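Long-range contacts in putative dienelactone hydrolase (Klebsiella pneumoniae subsp. pneumoniae MGH 78578, PDB 3F67), which is a putative dienelactone hydrolase of the alpha/beta-hydrolase clan and probably acts as a hydrolase on ester or lactone bonds: residues Val143-Lys148 and His212-Asp217; Val38-Gly43 and Asp217-Tyr222; Tyr176-Ala181 and Ile204-Glu209; Gly125-Trp130 and Pro158-Asp163. One frame throughout, in Å; residues are numbered along the deposited sequence.

Contact 1 (Val143-Lys148 and His212-Asp217)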
# COMPACT_ATOMS: atom_id res chain seq x y z
N VAL A 143 -1.48 3.70 5.73
CA VAL A 143 -0.14 3.40 6.28
C VAL A 143 0.79 3.04 5.12
O VAL A 143 0.59 2.01 4.45
CB VAL A 143 -0.19 2.26 7.35
CG1 VAL A 143 1.26 1.96 7.89
CG2 VAL A 143 -1.12 2.74 8.54
N ALA A 144 1.81 3.88 4.91
CA ALA A 144 2.73 3.72 3.75
C ALA A 144 4.05 3.20 4.32
O ALA A 144 4.65 3.84 5.21
CB ALA A 144 2.92 5.06 3.09
N TRP A 145 4.52 2.06 3.81
CA TRP A 145 5.81 1.54 4.25
C TRP A 145 6.86 1.82 3.18
O TRP A 145 6.74 1.33 2.07
CB TRP A 145 5.77 0.05 4.45
CG TRP A 145 4.71 -0.46 5.43
CD1 TRP A 145 3.33 -0.43 5.27
CD2 TRP A 145 4.97 -1.20 6.66
NE1 TRP A 145 2.74 -1.09 6.35
CE2 TRP A 145 3.71 -1.58 7.19
CE3 TRP A 145 6.15 -1.57 7.34
CZ2 TRP A 145 3.58 -2.32 8.43
CZ3 TRP A 145 6.06 -2.35 8.53
CH2 TRP A 145 4.77 -2.71 9.06
N TYR A 146 7.87 2.59 3.57
CA TYR A 146 9.06 2.92 2.75
C TYR A 146 8.72 3.10 1.27
O TYR A 146 9.26 2.38 0.39
CB TYR A 146 10.17 1.88 2.96
CG TYR A 146 9.73 0.47 3.29
CD1 TYR A 146 9.41 -0.45 2.27
CD2 TYR A 146 9.71 0.01 4.61
CE1 TYR A 146 9.03 -1.76 2.56
CE2 TYR A 146 9.35 -1.31 4.91
CZ TYR A 146 9.01 -2.17 3.90
OH TYR A 146 8.66 -3.45 4.19
N GLY A 147 7.83 4.06 1.01
CA GLY A 147 7.46 4.49 -0.35
C GLY A 147 8.28 5.73 -0.73
O GLY A 147 8.38 6.69 0.06
N LYS A 148 8.84 5.73 -1.94
CA LYS A 148 9.58 6.89 -2.47
C LYS A 148 8.77 8.17 -2.33
O LYS A 148 7.59 8.18 -2.70
CB LYS A 148 9.86 6.69 -3.96
CG LYS A 148 10.35 7.95 -4.63
CD LYS A 148 10.05 7.97 -6.14
CE LYS A 148 10.27 6.61 -6.72
NZ LYS A 148 11.61 6.13 -6.29
N HIS A 212 15.56 -0.53 3.58
CA HIS A 212 14.36 -0.69 2.75
C HIS A 212 13.79 -2.09 2.94
O HIS A 212 14.54 -3.03 3.23
CB HIS A 212 14.72 -0.49 1.25
CG HIS A 212 13.52 -0.25 0.38
ND1 HIS A 212 12.86 0.96 0.32
CD2 HIS A 212 12.85 -1.09 -0.46
CE1 HIS A 212 11.85 0.87 -0.54
NE2 HIS A 212 11.82 -0.36 -1.01
N ALA A 213 12.46 -2.24 2.82
CA ALA A 213 11.82 -3.56 2.81
C ALA A 213 12.07 -4.34 4.12
O ALA A 213 12.24 -5.57 4.14
CB ALA A 213 12.26 -4.40 1.57
N PHE A 214 12.04 -3.61 5.22
CA PHE A 214 12.36 -4.25 6.50
C PHE A 214 11.25 -5.15 7.04
O PHE A 214 11.45 -5.89 8.00
CB PHE A 214 12.83 -3.22 7.55
CG PHE A 214 11.76 -2.23 7.99
CD1 PHE A 214 10.78 -2.62 8.94
CD2 PHE A 214 11.77 -0.92 7.52
CE1 PHE A 214 9.82 -1.68 9.36
CE2 PHE A 214 10.80 0.03 7.95
CZ PHE A 214 9.84 -0.36 8.87
N ASN A 215 10.05 -5.04 6.47
CA ASN A 215 8.99 -5.96 6.82
C ASN A 215 8.95 -7.24 5.98
O ASN A 215 8.11 -8.12 6.22
CB ASN A 215 7.65 -5.22 6.68
CG ASN A 215 6.51 -5.94 7.36
OD1 ASN A 215 6.57 -6.24 8.57
ND2 ASN A 215 5.46 -6.26 6.59
N ALA A 216 9.86 -7.36 5.00
CA ALA A 216 9.79 -8.52 4.08
C ALA A 216 10.47 -9.72 4.72
O ALA A 216 11.70 -9.95 4.55
CB ALA A 216 10.42 -8.18 2.72
N ASP A 217 9.69 -10.48 5.47
CA ASP A 217 10.23 -11.50 6.37
C ASP A 217 10.92 -12.63 5.62
O ASP A 217 11.67 -13.39 6.22
CB ASP A 217 9.13 -12.02 7.32
CG ASP A 217 7.87 -12.40 6.58
OD1 ASP A 217 7.86 -13.47 5.95
OD2 ASP A 217 6.87 -11.62 6.61
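An aromatic cluster at the carboxyl end of strand 141-145 joins the core of this alpha/beta-hydrolase fold to the loop that carries His212. Residues Trp145, Tyr146, His212 and Phe214 form it.

The ring contacts centre on Tyr146. Its edge is turned to two neighbours at once. One is the face of His212, with ring centroids 5.1 Å apart and planes at 57°. The other is the face of Phe214, in an offset edge-to-face pair, where Tyr146 CD2 lies 3.5 Å from Phe214 CE2. The faces of the Tyr146 ring are covered too. CB of Trp145 sits over the centre of one, and the backbone N of Ala213 lies 3.4 Å above the plane of the opposite one.

Packing continues at Trp145. Its CZ3 lies 3.9 Å from Phe214 CE1. Asn215 CG is anti to its backbone N, chi1 -165°, which lays the amide, ND2 included, over one face of the indole.

His212 turns its ND1 to Asp180 in a hydrogen bond, and its ring touches Cys123. This is consistent with a Cys-His-Asp catalytic triad, as in dienelactone hydrolases. Tyr146 O is buried without a hydrogen-bonding partner; His212 CE1 approaches it to 3.1 Å.

The polar link is a single hydrogen bond. In the type I turn Ala213-Ala216, Asn215 N donates to Tyr146 OH at 3.1 Å, with an angle of 151° at the hydrogen.

Contact 2 (Val38-Gly43 and Asp217-Tyr222)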
# COMPACT_ATOMS: atom_id res chain seq x y z
N VAL A 38 -1.38 -2.87 -0.95
CA VAL A 38 -0.72 -2.58 -2.24
C VAL A 38 0.66 -3.22 -2.31
O VAL A 38 1.54 -2.95 -1.46
CB VAL A 38 -0.56 -1.08 -2.52
CG1 VAL A 38 -0.17 -0.83 -4.03
CG2 VAL A 38 -1.82 -0.29 -2.18
N GLN A 39 0.83 -4.08 -3.33
CA GLN A 39 2.06 -4.84 -3.59
C GLN A 39 3.35 -4.00 -3.71
O GLN A 39 3.29 -2.77 -3.93
CB GLN A 39 1.84 -5.51 -4.95
CG GLN A 39 1.57 -4.45 -6.03
CD GLN A 39 1.50 -5.08 -7.42
OE1 GLN A 39 0.47 -5.62 -7.80
NE2 GLN A 39 2.61 -5.04 -8.16
N GLU A 40 4.50 -4.67 -3.55
CA GLU A 40 5.78 -4.15 -4.05
C GLU A 40 5.83 -4.39 -5.57
O GLU A 40 4.80 -4.75 -6.19
CB GLU A 40 6.92 -4.88 -3.35
CG GLU A 40 6.76 -4.91 -1.79
CD GLU A 40 7.93 -5.62 -1.11
OE1 GLU A 40 7.99 -6.87 -1.14
OE2 GLU A 40 8.76 -4.94 -0.46
N ILE A 41 7.00 -4.20 -6.20
CA ILE A 41 7.11 -4.44 -7.65
C ILE A 41 6.98 -5.93 -8.04
O ILE A 41 6.93 -6.26 -9.23
CB ILE A 41 8.43 -3.89 -8.22
CG1 ILE A 41 9.64 -4.53 -7.53
CG2 ILE A 41 8.42 -2.36 -8.07
CD1 ILE A 41 10.97 -4.14 -8.14
N PHE A 42 6.90 -6.81 -7.04
CA PHE A 42 6.88 -8.24 -7.31
C PHE A 42 5.50 -8.80 -7.52
O PHE A 42 5.35 -10.02 -7.73
CB PHE A 42 7.66 -9.01 -6.22
CG PHE A 42 9.01 -8.40 -5.94
CD1 PHE A 42 9.97 -8.32 -6.96
CD2 PHE A 42 9.30 -7.85 -4.69
CE1 PHE A 42 11.25 -7.71 -6.74
CE2 PHE A 42 10.57 -7.24 -4.45
CZ PHE A 42 11.54 -7.17 -5.50
N GLY A 43 4.50 -7.94 -7.44
CA GLY A 43 3.11 -8.36 -7.64
C GLY A 43 2.54 -9.02 -6.41
O GLY A 43 3.05 -8.84 -5.28
N ASP A 217 9.69 -10.48 5.47
CA ASP A 217 10.23 -11.50 6.37
C ASP A 217 10.92 -12.63 5.62
O ASP A 217 11.67 -13.39 6.22
CB ASP A 217 9.13 -12.02 7.32
CG ASP A 217 7.87 -12.40 6.58
OD1 ASP A 217 7.86 -13.47 5.95
OD2 ASP A 217 6.87 -11.62 6.61
N TYR A 218 10.68 -12.74 4.30
CA TYR A 218 11.32 -13.79 3.50
C TYR A 218 12.66 -13.35 2.88
O TYR A 218 13.34 -14.15 2.20
CB TYR A 218 10.34 -14.30 2.43
CG TYR A 218 10.13 -13.35 1.28
CD1 TYR A 218 10.86 -13.49 0.07
CD2 TYR A 218 9.23 -12.29 1.39
CE1 TYR A 218 10.66 -12.59 -0.99
CE2 TYR A 218 9.02 -11.41 0.35
CZ TYR A 218 9.72 -11.57 -0.85
OH TYR A 218 9.53 -10.71 -1.89
N ARG A 219 13.05 -12.09 3.09
CA ARG A 219 14.21 -11.51 2.39
C ARG A 219 15.24 -11.10 3.42
O ARG A 219 14.90 -10.89 4.59
CB ARG A 219 13.85 -10.26 1.57
CG ARG A 219 12.75 -10.41 0.56
CD ARG A 219 12.99 -9.64 -0.74
NE ARG A 219 12.77 -8.17 -0.72
CZ ARG A 219 11.59 -7.54 -0.80
NH1 ARG A 219 11.57 -6.21 -0.79
NH2 ARG A 219 10.40 -8.18 -0.85
N ALA A 220 16.48 -10.92 2.98
CA ALA A 220 17.57 -10.55 3.88
C ALA A 220 17.44 -9.16 4.49
O ALA A 220 18.07 -8.89 5.51
CB ALA A 220 18.91 -10.69 3.18
N SER A 221 16.65 -8.28 3.86
CA SER A 221 16.39 -6.93 4.37
C SER A 221 15.47 -6.89 5.62
O SER A 221 15.34 -5.84 6.26
CB SER A 221 15.71 -6.11 3.27
OG SER A 221 14.49 -6.72 2.88
N TYR A 222 14.87 -8.02 5.98
CA TYR A 222 13.98 -8.08 7.14
C TYR A 222 14.70 -7.59 8.40
O TYR A 222 15.82 -8.03 8.72
CB TYR A 222 13.54 -9.51 7.33
CG TYR A 222 12.53 -9.74 8.43
CD1 TYR A 222 11.29 -9.05 8.43
CD2 TYR A 222 12.79 -10.66 9.43
CE1 TYR A 222 10.33 -9.29 9.48
CE2 TYR A 222 11.84 -10.91 10.46
CZ TYR A 222 10.64 -10.22 10.47
OH TYR A 222 9.75 -10.52 11.47
O HOH W 1 6.60 -9.10 -2.11
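Glu40 and Arg219 meet tip to tip and tie together the loops after strand 32-38 and before helix 224-238 of the alpha/beta-hydrolase fold. Their backbones stay well apart, so long side chains do the joining.

The tight part is a two-pronged, end-on salt bridge. Arg219 NH2 donates to Glu40 OE1 at 2.8 Å, almost straight at 173°, and is met by the syn lone pair of that oxygen. Arg219 NH1 reaches Glu40 OE2 at 3.1 Å but comes from above the carboxylate plane. The two flat groups are therefore twisted, with planes 31° apart. Glu40 is extended beyond CG, while Arg219 bends at chi2 and chi3 to bring its end round. Arg219 NH2 also donates to Tyr218 OH at 2.9 Å, which further fixes the guanidinium. The positive charge of Arg219 would favour an ionised Glu40.

The looser part lies around Phe42 and Tyr218. Phe42 CE2 sits over one face of the guanidinium, 3.7 Å from Arg219 NH2, with the ring and guanidinium planes 74° apart. Tyr218 OH lies 4.0 Å from Phe42 CD2. A water donates to Glu40 OE1 and makes a weak bond to Tyr218 OH. Tyr218 is solvent-exposed, in contrast to the buried Glu40.

Glu40 also touches residues of the probable Cys-His-Asp site. The 38-43 loop leads on to helix 46-57. Glu40 packs on Phe122 at the end of strand 116-122, while Ile41 packs against helix 80-88.

Contact 3 (Tyr176-Ala181 and Ile204-Glu209)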
# COMPACT_ATOMS: atom_id res chain seq x y z
N TYR A 176 9.42 4.13 7.88
CA TYR A 176 10.59 4.31 7.01
C TYR A 176 11.85 3.79 7.72
O TYR A 176 11.90 3.78 8.96
CB TYR A 176 10.71 5.80 6.61
CG TYR A 176 9.75 6.11 5.46
CD1 TYR A 176 8.35 6.08 5.67
CD2 TYR A 176 10.24 6.40 4.18
CE1 TYR A 176 7.48 6.29 4.64
CE2 TYR A 176 9.35 6.63 3.10
CZ TYR A 176 7.97 6.59 3.35
OH TYR A 176 7.08 6.76 2.31
N GLY A 177 12.83 3.34 6.94
CA GLY A 177 14.09 2.85 7.51
C GLY A 177 15.24 3.86 7.35
O GLY A 177 15.50 4.35 6.25
N ALA A 178 15.92 4.16 8.44
CA ALA A 178 17.07 5.09 8.42
C ALA A 178 18.20 4.61 7.51
O ALA A 178 18.91 5.44 6.92
CB ALA A 178 17.60 5.34 9.83
N LYS A 179 18.39 3.29 7.38
CA LYS A 179 19.47 2.74 6.56
C LYS A 179 19.09 2.56 5.10
O LYS A 179 19.87 2.01 4.32
CB LYS A 179 19.96 1.39 7.12
CG LYS A 179 20.19 1.41 8.60
CD LYS A 179 21.61 1.34 8.95
CE LYS A 179 21.77 1.17 10.45
NZ LYS A 179 23.10 0.56 10.71
N ASP A 180 17.89 3.02 4.72
CA ASP A 180 17.40 2.86 3.36
C ASP A 180 18.06 3.90 2.42
O ASP A 180 17.69 5.10 2.42
CB ASP A 180 15.86 3.03 3.37
CG ASP A 180 15.23 2.80 2.03
OD1 ASP A 180 15.97 2.63 1.03
OD2 ASP A 180 13.97 2.80 1.96
N ALA A 181 19.05 3.43 1.66
CA ALA A 181 19.80 4.29 0.72
C ALA A 181 18.90 4.79 -0.41
O ALA A 181 19.16 5.87 -0.97
CB ALA A 181 20.97 3.52 0.12
N ILE A 204 5.76 10.47 9.98
CA ILE A 204 6.71 9.49 9.44
C ILE A 204 7.59 9.01 10.61
O ILE A 204 8.26 9.81 11.28
CB ILE A 204 7.61 10.12 8.32
CG1 ILE A 204 6.71 10.50 7.13
CG2 ILE A 204 8.68 9.16 7.89
CD1 ILE A 204 7.40 11.36 6.03
N VAL A 205 7.55 7.72 10.85
CA VAL A 205 8.39 7.10 11.88
C VAL A 205 9.59 6.51 11.17
O VAL A 205 9.42 5.76 10.20
CB VAL A 205 7.59 6.02 12.61
CG1 VAL A 205 8.52 5.17 13.57
CG2 VAL A 205 6.38 6.68 13.37
N VAL A 206 10.80 6.88 11.63
CA VAL A 206 12.03 6.38 11.02
C VAL A 206 12.74 5.41 11.96
O VAL A 206 13.04 5.76 13.12
CB VAL A 206 12.98 7.54 10.70
CG1 VAL A 206 14.24 6.97 10.03
CG2 VAL A 206 12.29 8.53 9.76
N TYR A 207 12.94 4.18 11.50
CA TYR A 207 13.57 3.12 12.30
C TYR A 207 15.09 3.16 12.11
O TYR A 207 15.58 2.88 11.01
CB TYR A 207 13.03 1.75 11.88
CG TYR A 207 11.60 1.58 12.34
CD1 TYR A 207 11.32 1.10 13.63
CD2 TYR A 207 10.53 1.96 11.52
CE1 TYR A 207 9.98 1.00 14.10
CE2 TYR A 207 9.21 1.86 11.97
CZ TYR A 207 8.96 1.36 13.24
OH TYR A 207 7.67 1.25 13.70
N PRO A 208 15.84 3.48 13.18
CA PRO A 208 17.30 3.64 13.06
C PRO A 208 18.04 2.44 12.46
O PRO A 208 19.05 2.61 11.79
CB PRO A 208 17.79 3.88 14.51
CG PRO A 208 16.62 4.27 15.29
CD PRO A 208 15.34 3.76 14.54
N GLU A 209 17.56 1.22 12.73
CA GLU A 209 18.35 0.06 12.35
C GLU A 209 17.89 -0.58 11.04
O GLU A 209 18.48 -1.56 10.59
CB GLU A 209 18.27 -0.99 13.47
CG GLU A 209 18.83 -0.47 14.80
CD GLU A 209 20.24 0.07 14.64
OE1 GLU A 209 21.04 -0.53 13.89
OE2 GLU A 209 20.53 1.14 15.24
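The Tyr176 ring, Ile204 and Val206 form an apolar patch on one side of a parallel strand pair, with Ala178 just beyond the strand end. The pair belongs to a beta-alpha-beta crossover, strand 172-177, helix 185-197, strand 202-207, at the edge of the alpha/beta-hydrolase sheet. Ile204 CG2 meets the Tyr176 ring at CD1, 3.8 Å away. Tyr176 OH bonds to Gly147 O. The branch Val206 CG1, anti to the backbone N, reaches Ala178 CB at 3.7 Å. Helix 185-197 packs on Ile204 and Val206. Tyr207 points to the other face of the sheet, where its ring meets Phe214 and its OH bonds to Asp229.

Three backbone hydrogen bonds join the strands. Tyr176 N donates to Val205 O nearly along the C=O axis. Tyr207 N returns to Tyr176 O at 2.8 Å and 170°. Ala178 N then bonds to Tyr207 O from above the carbonyl plane. The chain turns here in a type I turn from Gly177 to Asp180, which brings Asp180 to His212, consistent with a triad acid.

The outer end is polar and exposed. Lys179 and Glu209 lie side by side, pointing the same way. Their salt bridge is long, with Lys179 NZ 3.9 Å from Glu209 OE1.

Contact 4 (Gly125-Trp130 and Pro158-Asp163)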
# COMPACT_ATOMS: atom_id res chain seq x y z
N GLY A 125 4.35 0.12 -3.55
CA GLY A 125 3.02 0.26 -2.99
C GLY A 125 2.86 1.31 -1.89
O GLY A 125 1.75 1.83 -1.69
N GLY A 126 3.97 1.63 -1.22
CA GLY A 126 3.96 2.67 -0.19
C GLY A 126 3.89 4.03 -0.84
O GLY A 126 3.23 4.91 -0.31
N ARG A 127 4.52 4.20 -2.01
CA ARG A 127 4.34 5.48 -2.72
C ARG A 127 2.90 5.62 -3.18
O ARG A 127 2.29 6.68 -3.03
CB ARG A 127 5.33 5.59 -3.88
CG ARG A 127 5.03 6.82 -4.78
CD ARG A 127 6.07 6.95 -5.89
NE ARG A 127 5.64 7.93 -6.90
CZ ARG A 127 4.78 7.66 -7.88
NH1 ARG A 127 4.29 6.42 -8.03
NH2 ARG A 127 4.45 8.62 -8.75
N ILE A 128 2.36 4.55 -3.76
CA ILE A 128 0.96 4.54 -4.23
C ILE A 128 0.01 4.85 -3.07
O ILE A 128 -0.98 5.58 -3.26
CB ILE A 128 0.65 3.16 -4.89
CG1 ILE A 128 1.46 2.97 -6.19
CG2 ILE A 128 -0.87 2.98 -5.11
CD1 ILE A 128 1.17 4.02 -7.27
N THR A 129 0.32 4.33 -1.90
CA THR A 129 -0.46 4.60 -0.70
C THR A 129 -0.60 6.11 -0.44
O THR A 129 -1.70 6.58 -0.20
CB THR A 129 0.11 3.82 0.52
OG1 THR A 129 -0.13 2.43 0.30
CG2 THR A 129 -0.68 4.17 1.82
N TRP A 130 0.51 6.85 -0.46
CA TRP A 130 0.42 8.30 -0.31
C TRP A 130 -0.47 8.92 -1.38
O TRP A 130 -1.32 9.78 -1.09
CB TRP A 130 1.82 8.94 -0.44
CG TRP A 130 2.73 8.74 0.75
CD1 TRP A 130 3.82 7.89 0.84
CD2 TRP A 130 2.69 9.47 1.99
NE1 TRP A 130 4.45 8.05 2.07
CE2 TRP A 130 3.76 9.00 2.79
CE3 TRP A 130 1.82 10.47 2.51
CZ2 TRP A 130 4.01 9.50 4.08
CZ3 TRP A 130 2.06 10.97 3.80
CH2 TRP A 130 3.16 10.48 4.57
N PRO A 158 3.56 11.33 -12.92
CA PRO A 158 3.83 12.79 -12.93
C PRO A 158 3.87 13.50 -11.57
O PRO A 158 4.28 14.69 -11.54
CB PRO A 158 2.66 13.34 -13.73
CG PRO A 158 1.54 12.44 -13.37
CD PRO A 158 2.17 11.04 -13.32
N LYS A 159 3.37 12.87 -10.50
CA LYS A 159 3.40 13.50 -9.15
C LYS A 159 3.95 12.53 -8.16
O LYS A 159 3.70 11.33 -8.29
CB LYS A 159 2.01 13.93 -8.68
CG LYS A 159 1.30 14.77 -9.75
CD LYS A 159 0.71 16.00 -9.20
CE LYS A 159 -0.24 16.61 -10.23
NZ LYS A 159 -1.52 17.00 -9.56
N HIS A 160 4.70 13.04 -7.19
CA HIS A 160 5.21 12.22 -6.08
C HIS A 160 4.57 12.68 -4.77
O HIS A 160 3.87 13.70 -4.76
CB HIS A 160 6.74 12.35 -6.04
CG HIS A 160 7.40 11.70 -7.20
ND1 HIS A 160 7.23 10.35 -7.48
CD2 HIS A 160 8.16 12.20 -8.20
CE1 HIS A 160 7.90 10.05 -8.58
NE2 HIS A 160 8.47 11.16 -9.04
N PRO A 161 4.74 11.90 -3.70
CA PRO A 161 4.09 12.26 -2.45
C PRO A 161 4.34 13.72 -2.03
O PRO A 161 3.41 14.37 -1.52
CB PRO A 161 4.63 11.21 -1.44
CG PRO A 161 4.80 9.96 -2.34
CD PRO A 161 5.35 10.54 -3.64
N VAL A 162 5.54 14.25 -2.28
CA VAL A 162 5.80 15.64 -1.85
C VAL A 162 4.82 16.58 -2.53
O VAL A 162 4.40 17.55 -1.92
CB VAL A 162 7.25 16.12 -2.12
CG1 VAL A 162 8.23 15.50 -1.11
CG2 VAL A 162 7.64 15.86 -3.55
N ASP A 163 4.43 16.26 -3.77
CA ASP A 163 3.53 17.15 -4.58
C ASP A 163 2.06 17.13 -4.15
O ASP A 163 1.30 18.08 -4.43
CB ASP A 163 3.57 16.73 -6.07
CG ASP A 163 4.93 16.81 -6.64
OD1 ASP A 163 5.58 17.89 -6.53
OD2 ASP A 163 5.40 15.81 -7.20
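Helix 124-133 starts within what looks like the nucleophile elbow of the alpha/beta-hydrolase fold. Here one side of it meets the loop and weakly bonded helical turn at 158-163.

The polar contacts run through Arg127. Its chain is extended from CG to NE, with CG anti to the backbone N (chi1 171°), so the guanidinium reaches across to the loop. Arg127 NE donates to His160 ND1 at 3.0 Å, near the plane of the imidazole, so ND1 acts as acceptor. The guanidinium and ring planes are 69° apart. Arg127 NH2 adds a weak, bent bond of 2.8 Å to Lys159 O, and its salt bridge to Asp93 ties in helix 93-108. His160 NE2 bonds to Glu152 O, so both ring nitrogens are engaged and the ring's rotation is fixed.

Within the loop, His160 N donates to Asp163 OD2 at 2.9 Å in an almost straight bond, using the anti lone pair. Asp163 OD2 also forms a salt bridge with Lys153.

The apolar contacts centre on Pro161. Its CD lies 3.9 Å from Arg127 CG, against the aliphatic part of that side chain. Its CB and CG pack on Trp130, whose NE1 bonds to Tyr176 OH. Pro161 CG touches Trp130 CB at 3.7 Å. In a CH-pi contact, Pro161 CB stands over the face of the Trp130 five-membered ring, 4.2 Å from its centroid and 28° off the normal.

In the fold
All four contacts lie in one alpha/beta-hydrolase domain. Contacts 1 and 3 share its sheet through the neighbouring strands 141-145 and 172-177, and their centres are 9 Å apart. Contacts 1 and 2 share Asp217 in the loop before helix 224-238, with centres 8 Å apart. Contact 4 lies on helix 124-133, about 18 Å from contacts 2 and 3 between centres. Along the chain, contact 2 spans the others. Contact 3 is nested inside contact 1, contact 4 closes before contact 3 opens, and contacts 1 and 4 cross. Asp180, His212 and the helix after Cys123 thus converge from distant sequence, consistent with a Cys-His-Asp active site.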